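Local coordinates for oligopeptide-binding protein oppA (Lactococcus lactis, PDB 3DRF) that captures oligopeptides as the binding protein of the OppABCDF ABC transporter, which is essential for uptake of peptides longer than three amino acids, at residues 98-103 / 169-174; 71-76 / 190-195; 77-82 / 182-187; 142-147 / 156-161. All blocks are in the same frame, centred on the assembly; numbering follows the deposited sequence. Where two conformers were deposited one is given.

The four contacts form a chain of packing that runs from a small sheet to the bound peptide. Contact 1 pairs the two inner strands of that sheet, and contact 4, its centre about 14 Å away, adds edge strand 160-161 through Lys172 N, 2.9 Å from Thr161 O. Contact 2 packs on contact 1, with Phe73 CZ 3.9 Å from Ile100 CG1 and centres about 11 Å apart. Contact 3 follows about 10 Å farther on between centres, tied to contact 2 by Glu192 OE1, which lies 2.6 Å from Ser185 OG. That serine also packs against an apolar side chain of the peptide. The centres of contacts 3 and 4 are about 23 Å apart.

Contact 1 (98-103 / 169-174); sequences ATITLR and KVIKVQ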
loop_
_atom_site.group_PDB
_atom_site.type_symbol
_atom_site.label_atom_id
_atom_site.label_comp_id
_atom_site.label_asym_id
_atom_site.label_seq_id
_atom_site.Cartn_x
_atom_site.Cartn_y
_atom_site.Cartn_z
ATOM N N ALA A 98 3.297 -24.589 -0.502
ATOM C CA ALA A 98 3.060 -24.049 0.850
ATOM C C ALA A 98 1.864 -24.818 1.439
ATOM O O ALA A 98 0.858 -25.007 0.790
ATOM C CB ALA A 98 2.763 -22.535 0.819
ATOM N N THR A 99 2.021 -25.246 2.675
ATOM C CA THR A 99 0.955 -25.909 3.399
ATOM C C THR A 99 0.616 -25.055 4.611
ATOM O O THR A 99 1.456 -24.818 5.456
ATOM C CB THR A 99 1.386 -27.311 3.844
ATOM O OG1 THR A 99 1.753 -28.061 2.698
ATOM C CG2 THR A 99 0.222 -28.034 4.528
ATOM N N ILE A 100 -0.642 -24.616 4.654
ATOM C CA ILE A 100 -1.147 -23.727 5.701
ATOM C C ILE A 100 -1.994 -24.581 6.661
ATOM O O ILE A 100 -2.877 -25.265 6.240
ATOM C CB ILE A 100 -2.020 -22.562 5.085
ATOM C CG1 ILE A 100 -1.193 -21.587 4.228
ATOM C CG2 ILE A 100 -2.690 -21.792 6.195
ATOM C CD1 ILE A 100 -0.874 -22.097 2.824
ATOM N N THR A 101 -1.677 -24.513 7.945
ATOM C CA THR A 101 -2.449 -25.217 8.997
ATOM C C THR A 101 -3.070 -24.195 9.947
ATOM O O THR A 101 -2.386 -23.552 10.670
ATOM C CB THR A 101 -1.528 -26.176 9.780
ATOM O OG1 THR A 101 -0.964 -27.106 8.848
ATOM C CG2 THR A 101 -2.298 -26.965 10.830
ATOM N N LEU A 102 -4.379 -24.093 9.867
ATOM C CA LEU A 102 -5.138 -23.194 10.753
ATOM C C LEU A 102 -5.203 -23.843 12.168
ATOM O O LEU A 102 -5.376 -25.009 12.285
ATOM C CB LEU A 102 -6.579 -23.015 10.224
ATOM C CG LEU A 102 -6.702 -22.524 8.786
ATOM C CD1 LEU A 102 -8.156 -22.624 8.335
ATOM C CD2 LEU A 102 -6.173 -21.090 8.605
ATOM N N ARG A 103 -5.124 -23.019 13.196
ATOM C CA ARG A 103 -5.329 -23.551 14.564
ATOM C C ARG A 103 -6.673 -24.267 14.696
ATOM O O ARG A 103 -7.658 -23.856 14.177
ATOM C CB ARG A 103 -5.242 -22.411 15.596
ATOM C CG ARG A 103 -3.826 -22.089 15.986
ATOM C CD ARG A 103 -3.854 -20.957 17.047
ATOM N NE ARG A 103 -2.531 -20.585 17.540
ATOM C CZ ARG A 103 -2.019 -21.041 18.665
ATOM N NH1 ARG A 103 -2.707 -21.899 19.404
ATOM N NH2 ARG A 103 -0.836 -20.633 19.029
ATOM N N LYS A 169 -8.755 -28.021 8.448
ATOM C CA LYS A 169 -7.886 -26.908 8.867
ATOM C C LYS A 169 -6.615 -26.747 8.002
ATOM O O LYS A 169 -5.825 -25.908 8.267
ATOM C CB LYS A 169 -7.518 -27.102 10.367
ATOM C CG LYS A 169 -8.690 -26.991 11.336
ATOM C CD LYS A 169 -9.119 -25.543 11.522
ATOM C CE LYS A 169 -10.359 -25.499 12.486
ATOM N NZ LYS A 169 -10.573 -24.121 12.999
ATOM N N VAL A 170 -6.501 -27.573 6.976
ATOM C CA VAL A 170 -5.253 -27.631 6.162
ATOM C C VAL A 170 -5.521 -27.275 4.700
ATOM O O VAL A 170 -6.431 -27.713 4.104
ATOM C CB VAL A 170 -4.591 -29.048 6.257
ATOM C CG1 VAL A 170 -3.211 -29.075 5.519
ATOM C CG2 VAL A 170 -4.442 -29.503 7.745
ATOM N N ILE A 171 -4.649 -26.428 4.172
ATOM C CA ILE A 171 -4.664 -26.046 2.760
ATOM C C ILE A 171 -3.269 -26.247 2.137
ATOM O O ILE A 171 -2.308 -25.817 2.644
ATOM C CB ILE A 171 -5.056 -24.548 2.565
ATOM C CG1 ILE A 171 -6.277 -24.195 3.447
ATOM C CG2 ILE A 171 -5.422 -24.344 1.057
ATOM C CD1 ILE A 171 -5.880 -23.450 4.805
ATOM N N LYS A 172 -3.242 -26.939 1.021
ATOM C CA LYS A 172 -2.030 -27.082 0.208
ATOM C C LYS A 172 -2.127 -26.153 -0.999
ATOM O O LYS A 172 -3.061 -26.205 -1.758
ATOM C CB LYS A 172 -1.916 -28.525 -0.324
ATOM C CG LYS A 172 -0.678 -28.802 -1.192
ATOM C CD LYS A 172 -0.730 -30.263 -1.776
ATOM C CE LYS A 172 -0.202 -30.272 -3.224
ATOM N NZ LYS A 172 -0.229 -31.671 -3.805
ATOM N N VAL A 173 -1.125 -25.331 -1.183
ATOM C CA VAL A 173 -0.998 -24.436 -2.362
ATOM C C VAL A 173 0.196 -24.868 -3.226
ATOM O O VAL A 173 1.294 -24.941 -2.778
ATOM C CB VAL A 173 -0.800 -22.955 -1.928
ATOM C CG1 VAL A 173 -0.694 -22.032 -3.158
ATOM C CG2 VAL A 173 -1.926 -22.537 -0.917
ATOM N N GLN A 174 -0.095 -25.218 -4.462
ATOM C CA GLN A 174 0.898 -25.663 -5.441
ATOM C C GLN A 174 1.349 -24.506 -6.316
ATOM O O GLN A 174 0.579 -23.936 -7.037
ATOM C CB GLN A 174 0.280 -26.780 -6.330
ATOM C CG GLN A 174 1.240 -27.331 -7.390
ATOM C CD GLN A 174 2.395 -28.115 -6.764
ATOM O OE1 GLN A 174 2.154 -29.144 -6.232
ATOM N NE2 GLN A 174 3.608 -27.594 -6.831
#
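Lys169 closes one end of an antiparallel strand pair, 98-102 with 170-174, the two inner strands of a four-stranded sheet in this family 5 solute-binding protein. Its CB starts 3.6 Å from Leu102 O. CG stays near the same oxygen, and the bend at chi2 (-75°) then carries CD to 3.8 Å from Leu102 CB. CE passes Arg103 O on the way to NZ, which donates to that carbonyl at 3.2 Å from NZ to Arg103 O, lying in the carbonyl plane. NZ also forms a salt bridge with Glu113 and a hydrogen bond to Val114 O. An alanine here would probably leave Glu113 without its charged mate and Arg103 O without this donor. The backbone of Lys169 takes part too: Leu102 N donates to Lys169 O at 2.8 Å.

Beyond this end, Ile100, Ile171 and Val173 share the sheet face covered by Tyr119 of helix 116-127. Ile100 splits its branches between two partners: CG2 meets Ile171 CD1, and CD1 meets Val173 CG2, each at 3.9 Å. On the other face, Thr99 CG2 touches Val170 CG1 at 3.7 Å.

Contact 2 (71-76 / 190-195); sequences GLFFTD and FLETVA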
loop_
_atom_site.group_PDB
_atom_site.type_symbol
_atom_site.label_atom_id
_atom_site.label_comp_id
_atom_site.label_asym_id
_atom_site.label_seq_id
_atom_site.Cartn_x
_atom_site.Cartn_y
_atom_site.Cartn_z
ATOM N N GLY A 71 -5.589 -11.409 9.182
ATOM C CA GLY A 71 -4.249 -11.937 8.979
ATOM C C GLY A 71 -3.997 -13.188 9.803
ATOM O O GLY A 71 -4.482 -13.306 10.928
ATOM N N LEU A 72 -3.252 -14.129 9.231
ATOM C CA LEU A 72 -3.068 -15.465 9.828
ATOM C C LEU A 72 -1.744 -15.725 10.560
ATOM O O LEU A 72 -1.717 -16.509 11.435
ATOM C CB LEU A 72 -3.192 -16.542 8.720
ATOM C CG LEU A 72 -4.593 -16.751 8.164
ATOM C CD1 LEU A 72 -4.500 -17.732 7.033
ATOM C CD2 LEU A 72 -5.583 -17.268 9.303
ATOM N N PHE A 73 -0.674 -15.093 10.090
ATOM C CA PHE A 73 0.686 -15.537 10.496
ATOM C C PHE A 73 1.406 -14.551 11.405
ATOM O O PHE A 73 1.339 -13.372 11.233
ATOM C CB PHE A 73 1.536 -15.780 9.244
ATOM C CG PHE A 73 0.896 -16.720 8.241
ATOM C CD1 PHE A 73 0.622 -18.026 8.596
ATOM C CD2 PHE A 73 0.591 -16.282 6.964
ATOM C CE1 PHE A 73 -0.001 -18.918 7.692
ATOM C CE2 PHE A 73 -0.039 -17.163 6.036
ATOM C CZ PHE A 73 -0.346 -18.489 6.411
ATOM N N PHE A 74 2.158 -15.085 12.341
ATOM C CA PHE A 74 3.065 -14.288 13.146
ATOM C C PHE A 74 4.412 -14.255 12.435
ATOM O O PHE A 74 4.706 -15.104 11.640
ATOM C CB PHE A 74 3.240 -14.916 14.547
ATOM C CG PHE A 74 2.097 -14.617 15.553
ATOM C CD1 PHE A 74 1.001 -13.901 15.191
ATOM C CD2 PHE A 74 2.187 -15.072 16.861
ATOM C CE1 PHE A 74 -0.014 -13.622 16.122
ATOM C CE2 PHE A 74 1.151 -14.796 17.789
ATOM C CZ PHE A 74 0.086 -14.107 17.379
ATOM N N THR A 75 5.184 -13.234 12.780
ATOM C CA THR A 75 6.556 -13.068 12.273
ATOM C C THR A 75 7.477 -12.608 13.370
ATOM O O THR A 75 7.044 -12.195 14.394
ATOM C CB THR A 75 6.688 -12.027 11.103
ATOM O OG1 THR A 75 6.537 -10.697 11.629
ATOM C CG2 THR A 75 5.637 -12.263 9.970
ATOM N N ASP A 76 8.758 -12.738 13.099
ATOM C CA ASP A 76 9.797 -12.092 13.937
ATOM C C ASP A 76 9.988 -10.645 13.503
ATOM O O ASP A 76 9.267 -10.178 12.678
ATOM C CB ASP A 76 11.110 -12.883 13.926
ATOM C CG ASP A 76 11.789 -12.940 12.550
ATOM O OD1 ASP A 76 11.501 -12.167 11.696
ATOM O OD2 ASP A 76 12.623 -13.814 12.430
ATOM N N PHE A 190 1.751 -16.066 -1.948
ATOM C CA PHE A 190 0.591 -16.710 -1.295
ATOM C C PHE A 190 0.029 -15.684 -0.331
ATOM O O PHE A 190 0.710 -14.856 0.181
ATOM C CB PHE A 190 0.900 -18.069 -0.651
ATOM C CG PHE A 190 1.918 -18.025 0.474
ATOM C CD1 PHE A 190 1.520 -17.820 1.804
ATOM C CD2 PHE A 190 3.292 -18.222 0.200
ATOM C CE1 PHE A 190 2.483 -17.807 2.836
ATOM C CE2 PHE A 190 4.217 -18.196 1.223
ATOM C CZ PHE A 190 3.847 -18.017 2.518
ATOM N N LEU A 191 -1.268 -15.753 -0.159
ATOM C CA LEU A 191 -2.015 -14.767 0.645
ATOM C C LEU A 191 -2.053 -15.200 2.113
ATOM O O LEU A 191 -1.774 -16.322 2.448
ATOM C CB LEU A 191 -3.457 -14.561 0.060
ATOM C CG LEU A 191 -3.482 -14.103 -1.437
ATOM C CD1 LEU A 191 -4.922 -14.041 -2.002
ATOM C CD2 LEU A 191 -2.729 -12.711 -1.601
ATOM N N GLU A 192 -2.474 -14.266 2.957
ATOM C CA GLU A 192 -2.283 -14.439 4.407
ATOM C C GLU A 192 -3.500 -14.120 5.220
ATOM O O GLU A 192 -3.391 -13.942 6.393
ATOM C CB GLU A 192 -1.083 -13.559 4.893
ATOM C CG GLU A 192 0.234 -13.781 4.092
ATOM C CD GLU A 192 1.401 -12.968 4.615
ATOM O OE1 GLU A 192 1.507 -12.723 5.811
ATOM O OE2 GLU A 192 2.203 -12.620 3.798
ATOM N N THR A 193 -4.662 -14.041 4.578
ATOM C CA THR A 193 -5.929 -13.744 5.273
ATOM C C THR A 193 -6.990 -14.785 4.918
ATOM O O THR A 193 -6.863 -15.470 3.965
ATOM C CB THR A 193 -6.449 -12.318 4.887
ATOM O OG1 THR A 193 -6.703 -12.268 3.472
ATOM C CG2 THR A 193 -5.404 -11.226 5.232
ATOM N N VAL A 194 -8.015 -14.830 5.762
ATOM C CA VAL A 194 -9.240 -15.629 5.546
ATOM C C VAL A 194 -10.469 -14.716 5.374
ATOM O O VAL A 194 -10.501 -13.631 5.802
ATOM C CB VAL A 194 -9.491 -16.612 6.756
ATOM C CG1 VAL A 194 -8.544 -17.811 6.674
ATOM C CG2 VAL A 194 -9.359 -15.910 8.127
ATOM N N ALA A 195 -11.439 -15.255 4.677
ATOM C CA ALA A 195 -12.754 -14.603 4.464
ATOM C C ALA A 195 -13.831 -15.583 4.877
ATOM O O ALA A 195 -13.695 -16.766 4.602
ATOM C CB ALA A 195 -12.911 -14.210 2.967
HETATM O O HOH W 1 -0.118 -12.765 8.170
#
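Phe73 and Glu192 cross at about a right angle, with ring and carboxylate planes turned 48° apart. The glutamate chain meets the CD2-CE2 side of the ring: CG lies at the edge, in the ring plane, 3.8 Å from Phe73 CD2. This follows from chi1 of Glu192 (-53°), which sets CG anti to the carbonyl carbon. One face of the same ring carries Leu72 CB, 3.9 Å above the plane of Phe73 and over its centre. Phe73 CE2 in turn comes to the edge of the Phe190 ring, 4.1 Å from Phe190 CE1.

The backbones bridge once, at Gly71 and Thr193, where a loop running into the 74-75 hairpin strand meets the loop between strand 170-174 and helix 197-200 in this flytrap-type binding protein. Leu72 N donates to Glu192 O over 2.8 Å, a bent bond, and Gly71 CA makes a C-H contact with the same oxygen. A water links the two segments, accepting from Phe73 N at 3.1 Å and donating to Glu192 OE1 at 2.9 Å. Ser185 OG and Gly186 N hold the two carboxylate oxygens further, which would be expected to stabilise a negative charge there.

Leu72 also crosses Val194 at about a right angle, its CD2 4.0 Å from Val194 CG1. An alanine in place of Leu72 would probably open a gap beside Val194 and Tyr119, though its CB would still cover the Phe73 ring. Leu191 is held through its backbone, its O bonded to Tyr119 OH and its N to Tyr123 OH.

Contact 3 (77-82 / 182-187); sequences SGFKFI and MTQSGN
Phe81 turns one face of its ring to the backbone of Ser185, whose N sits 3.5 Å above the ring plane, offset toward the rim. Two polar atoms lie at the ring edge and in its plane: Met182 O, 3.3 Å from Phe81 CE2, and Asn187 ND2, 3.8 Å from the same carbon. The Ser185 N-H is given to Phe79 O in a fairly straight bond of 2.9 Å between Ser185 N and Phe79 O. The other flat pair is looser: in the conformer described, NE2 of Gln184 lies at the edge of the Phe79 ring, the amide and ring planes 33° apart, and donates to Ser477 O. Nearer the backbone, Gln184 CG packs 3.6 Å from Phe79 CB.

Around the single bridge of Lys80 and Gln184, Phe81 N returns a bond to Thr183 O at 3.1 Å. A water donates to that same oxygen, 2.8 Å from Thr183 O, and more weakly to Phe81 O. Residues 184-187 then form a type II beta turn with a weak backbone bond from Asn187 N to Gln184 O; Asn187 ND2, 3.0 Å from Gln184 O, reinforces it, while Asn187 OD1 accepts from Tyr189 N. Gly186 takes the turn position where a CB would be jammed against the preceding carbonyl oxygen. Ser185, ahead of it, packs against an apolar side chain of the bound peptide, so the turn borders the binding cavity.

Strand 81-82 is the second arm of a hairpin with strand 74-75, Ile82 bonding to Phe74. The Phe81 ring also meets Phe73 at about 75° and rests on Val89 of strand 87-92.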
loop_
_atom_site.group_PDB
_atom_site.type_symbol
_atom_site.label_atom_id
_atom_site.label_comp_id
_atom_site.label_asym_id
_atom_site.label_seq_id
_atom_site.Cartn_x
_atom_site.Cartn_y
_atom_site.Cartn_z
ATOM N N SER A 77 10.955 -9.945 14.106
ATOM C CA SER A 77 11.139 -8.540 13.827
ATOM C C SER A 77 11.739 -8.266 12.438
ATOM O O SER A 77 11.746 -7.162 12.015
ATOM C CB SER A 77 12.057 -7.893 14.882
ATOM O OG SER A 77 13.326 -8.505 14.834
ATOM N N GLY A 78 12.227 -9.298 11.778
ATOM C CA GLY A 78 12.665 -9.228 10.370
ATOM C C GLY A 78 11.623 -9.679 9.326
ATOM O O GLY A 78 11.894 -9.862 8.174
ATOM N N PHE A 79 10.394 -9.866 9.817
ATOM C CA PHE A 79 9.167 -10.191 8.999
ATOM C C PHE A 79 9.174 -11.663 8.518
ATOM O O PHE A 79 8.370 -12.047 7.690
ATOM C CB PHE A 79 8.942 -9.185 7.818
ATOM C CG PHE A 79 8.979 -7.738 8.259
ATOM C CD1 PHE A 79 8.036 -7.275 9.142
ATOM C CD2 PHE A 79 9.958 -6.910 7.857
ATOM C CE1 PHE A 79 8.072 -5.938 9.603
ATOM C CE2 PHE A 79 9.970 -5.577 8.292
ATOM C CZ PHE A 79 9.037 -5.131 9.176
ATOM N N LYS A 80 10.064 -12.438 9.003
ATOM C CA LYS A 80 10.135 -13.846 8.668
ATOM C C LYS A 80 9.038 -14.616 9.406
ATOM O O LYS A 80 8.836 -14.397 10.580
ATOM C CB LYS A 80 11.524 -14.394 9.091
ATOM C CG LYS A 80 11.772 -15.801 8.670
ATOM C CD LYS A 80 12.892 -16.571 9.444
ATOM C CE LYS A 80 14.250 -15.930 9.508
ATOM N NZ LYS A 80 15.320 -16.773 10.139
ATOM N N PHE A 81 8.296 -15.468 8.745
ATOM C CA PHE A 81 7.222 -16.244 9.411
ATOM C C PHE A 81 7.768 -17.097 10.544
ATOM O O PHE A 81 8.800 -17.701 10.420
ATOM C CB PHE A 81 6.521 -17.215 8.426
ATOM C CG PHE A 81 5.800 -16.526 7.274
ATOM C CD1 PHE A 81 4.717 -15.708 7.510
ATOM C CD2 PHE A 81 6.206 -16.715 5.974
ATOM C CE1 PHE A 81 4.031 -15.103 6.475
ATOM C CE2 PHE A 81 5.548 -16.099 4.914
ATOM C CZ PHE A 81 4.474 -15.311 5.154
ATOM N N ILE A 82 7.011 -17.116 11.627
ATOM C CA ILE A 82 7.236 -18.011 12.736
ATOM C C ILE A 82 5.940 -18.785 12.985
ATOM O O ILE A 82 4.925 -18.515 12.457
ATOM C CB ILE A 82 7.720 -17.245 13.985
ATOM C CG1 ILE A 82 6.678 -16.245 14.497
ATOM C CG2 ILE A 82 9.146 -16.581 13.669
ATOM C CD1 ILE A 82 7.050 -15.630 15.880
ATOM N N MET A 182 9.313 -15.992 -0.120
ATOM C CA MET A 182 8.238 -16.802 0.496
ATOM C C MET A 182 8.394 -17.084 1.989
ATOM O O MET A 182 7.477 -17.447 2.619
ATOM C CB MET A 182 8.056 -18.111 -0.272
ATOM C CG MET A 182 7.255 -17.910 -1.578
ATOM S SD MET A 182 7.224 -19.530 -2.411
ATOM C CE MET A 182 6.094 -19.194 -3.811
ATOM N N THR A 183 9.610 -16.909 2.474
ATOM C CA THR A 183 9.892 -17.038 3.915
ATOM C C THR A 183 9.424 -15.810 4.742
ATOM O O THR A 183 9.431 -15.881 5.937
ATOM C CB THR A 183 11.396 -17.235 4.163
ATOM O OG1 THR A 183 12.075 -16.170 3.513
ATOM C CG2 THR A 183 11.879 -18.605 3.620
ATOM N N GLN A 184 8.940 -14.772 4.072
ATOM C CA GLN A 184 8.697 -13.488 4.703
ATOM C C GLN A 184 7.258 -13.032 4.439
ATOM O O GLN A 184 6.753 -13.124 3.310
ATOM C CB GLN A 184 9.704 -12.477 4.136
ATOM C CG GLN A 184 9.809 -11.142 4.875
ATOM C CD GLN A 184 11.138 -10.424 4.641
ATOM O OE1 GLN A 184 12.185 -11.076 4.533
ATOM N NE2 GLN A 184 11.113 -9.072 4.629
ATOM N N SER A 185 6.598 -12.518 5.467
ATOM C CA SER A 185 5.262 -11.987 5.320
ATOM C C SER A 185 5.326 -10.818 4.313
ATOM O O SER A 185 6.292 -10.084 4.232
ATOM C CB SER A 185 4.709 -11.547 6.684
ATOM O OG SER A 185 3.401 -11.048 6.537
ATOM N N GLY A 186 4.253 -10.689 3.541
ATOM C CA GLY A 186 4.142 -9.643 2.518
ATOM C C GLY A 186 4.754 -10.076 1.190
ATOM O O GLY A 186 4.829 -9.284 0.313
ATOM N N ASN A 187 5.157 -11.332 1.051
ATOM C CA ASN A 187 5.775 -11.784 -0.231
ATOM C C ASN A 187 4.858 -11.709 -1.511
ATOM O O ASN A 187 5.327 -11.593 -2.574
ATOM C CB ASN A 187 6.381 -13.210 -0.036
ATOM C CG ASN A 187 5.318 -14.306 0.136
ATOM O OD1 ASN A 187 4.640 -14.685 -0.773
ATOM N ND2 ASN A 187 5.175 -14.771 1.354
HETATM O O HOH W 2 9.976 -18.237 7.382
#

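Contact 4 (142-147 / 156-161); sequences NIVGLS and TISGIT
Ser158 puts its OG into the hollow left by Gly145, 3.3 Å from Gly145 CA. A side chain on Gly145 would collide with that hydroxyl, and the backbone angles there call for glycine anyway. The fit is mirrored one residue along: Gly159 offers its bare CA side to Val144, where a CB would run into Val144 O. That closeness allows a weak, bent bond, Gly159 N to Val144 O at 2.9 Å.

The apolar bumps gather beside the two glycines. Leu146 and Ile157 lie side by side and point the same way, their CD1 atoms 3.6 Å apart. Chi1 of Leu146 (-170°) sets CG anti to the backbone N, and from there CD1 reaches the isoleucine. Ile143 CG2 has two looser neighbours, Ile157 CG2 at 4.4 Å and Ile160 CG1 at 4.3 Å. Tyr123 of helix 116-127 touches both Ile143 and Ile160. A water bridges the polar side, donating to Gly145 O and Thr156 O, each 2.7 Å from it, and accepting from Ser158 N.

This is a glycine N-cap at the start of helix 146-150, fitted to a type I beta turn (157-160) that leads into strand 160-161, an outer strand of the four-stranded antiparallel sheet.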
loop_
_atom_site.group_PDB
_atom_site.type_symbol
_atom_site.label_atom_id
_atom_site.label_comp_id
_atom_site.label_asym_id
_atom_site.label_seq_id
_atom_site.Cartn_x
_atom_site.Cartn_y
_atom_site.Cartn_z
ATOM N N ASN A 142 1.575 -17.473 -10.491
ATOM C CA ASN A 142 2.491 -18.542 -10.062
ATOM C C ASN A 142 1.846 -19.662 -9.241
ATOM O O ASN A 142 2.477 -20.631 -8.989
ATOM C CB ASN A 142 3.735 -17.914 -9.360
ATOM C CG ASN A 142 4.736 -18.962 -8.798
ATOM O OD1 ASN A 142 5.352 -19.664 -9.528
ATOM N ND2 ASN A 142 4.857 -18.998 -7.502
ATOM N N ILE A 143 0.573 -19.522 -8.907
ATOM C CA ILE A 143 -0.210 -20.629 -8.318
ATOM C C ILE A 143 -0.866 -21.403 -9.459
ATOM O O ILE A 143 -1.560 -20.856 -10.255
ATOM C CB ILE A 143 -1.250 -20.102 -7.303
ATOM C CG1 ILE A 143 -0.510 -19.567 -6.066
ATOM C CG2 ILE A 143 -2.219 -21.283 -6.864
ATOM C CD1 ILE A 143 -1.477 -18.788 -5.093
ATOM N N VAL A 144 -0.573 -22.690 -9.510
ATOM C CA VAL A 144 -1.121 -23.560 -10.563
ATOM C C VAL A 144 -2.640 -23.403 -10.643
ATOM O O VAL A 144 -3.322 -23.495 -9.665
ATOM C CB VAL A 144 -0.702 -25.061 -10.286
ATOM C CG1 VAL A 144 -1.371 -25.985 -11.295
ATOM C CG2 VAL A 144 0.822 -25.207 -10.477
ATOM N N GLY A 145 -3.120 -23.177 -11.871
ATOM C CA GLY A 145 -4.566 -23.065 -12.087
ATOM C C GLY A 145 -5.186 -21.679 -11.826
ATOM O O GLY A 145 -6.310 -21.433 -12.168
ATOM N N LEU A 146 -4.453 -20.785 -11.204
ATOM C CA LEU A 146 -5.068 -19.519 -10.747
ATOM C C LEU A 146 -5.306 -18.534 -11.895
ATOM O O LEU A 146 -6.342 -17.915 -11.960
ATOM C CB LEU A 146 -4.292 -18.895 -9.564
ATOM C CG LEU A 146 -5.029 -17.686 -8.873
ATOM C CD1 LEU A 146 -6.486 -17.907 -8.469
ATOM C CD2 LEU A 146 -4.269 -17.352 -7.576
ATOM N N SER A 147 -4.399 -18.509 -12.857
ATOM C CA SER A 147 -4.609 -17.697 -14.052
ATOM C C SER A 147 -5.886 -18.140 -14.793
ATOM O O SER A 147 -6.677 -17.354 -15.182
ATOM C CB SER A 147 -3.371 -17.742 -14.979
ATOM O OG SER A 147 -2.260 -17.161 -14.338
ATOM N N THR A 156 -12.595 -23.848 -10.910
ATOM C CA THR A 156 -11.932 -23.969 -9.600
ATOM C C THR A 156 -10.489 -23.532 -9.798
ATOM O O THR A 156 -10.029 -23.349 -10.870
ATOM C CB THR A 156 -11.955 -25.420 -9.053
ATOM O OG1 THR A 156 -11.104 -26.210 -9.882
ATOM C CG2 THR A 156 -13.393 -26.070 -9.106
ATOM N N ILE A 157 -9.850 -23.392 -8.652
ATOM C CA ILE A 157 -8.424 -23.100 -8.597
ATOM C C ILE A 157 -7.737 -24.432 -8.328
ATOM O O ILE A 157 -7.693 -24.908 -7.238
ATOM C CB ILE A 157 -8.070 -22.081 -7.515
ATOM C CG1 ILE A 157 -8.821 -20.751 -7.682
ATOM C CG2 ILE A 157 -6.557 -21.819 -7.550
ATOM C CD1 ILE A 157 -8.787 -19.819 -6.407
ATOM N N SER A 158 -7.245 -25.014 -9.396
ATOM C CA SER A 158 -6.707 -26.402 -9.344
ATOM C C SER A 158 -5.531 -26.597 -8.356
ATOM O O SER A 158 -5.422 -27.577 -7.767
ATOM C CB SER A 158 -6.348 -26.906 -10.755
ATOM O OG SER A 158 -5.234 -26.217 -11.255
ATOM N N GLY A 159 -4.728 -25.552 -8.212
ATOM C CA GLY A 159 -3.551 -25.559 -7.323
ATOM C C GLY A 159 -3.823 -25.405 -5.852
ATOM O O GLY A 159 -2.901 -25.452 -5.108
ATOM N N ILE A 160 -5.062 -25.181 -5.472
ATOM C CA ILE A 160 -5.401 -25.106 -4.034
ATOM C C ILE A 160 -6.283 -26.309 -3.679
ATOM O O ILE A 160 -7.376 -26.408 -4.170
ATOM C CB ILE A 160 -6.114 -23.780 -3.742
ATOM C CG1 ILE A 160 -5.163 -22.596 -4.091
ATOM C CG2 ILE A 160 -6.542 -23.746 -2.271
ATOM C CD1 ILE A 160 -5.720 -21.172 -3.791
ATOM N N THR A 161 -5.777 -27.152 -2.786
ATOM C CA THR A 161 -6.497 -28.353 -2.369
ATOM C C THR A 161 -6.491 -28.460 -0.832
ATOM O O THR A 161 -5.809 -27.743 -0.126
ATOM C CB THR A 161 -5.895 -29.634 -3.040
ATOM O OG1 THR A 161 -4.505 -29.768 -2.680
ATOM C CG2 THR A 161 -6.044 -29.621 -4.583
HETATM O O HOH W 3 -7.653 -23.831 -12.129
#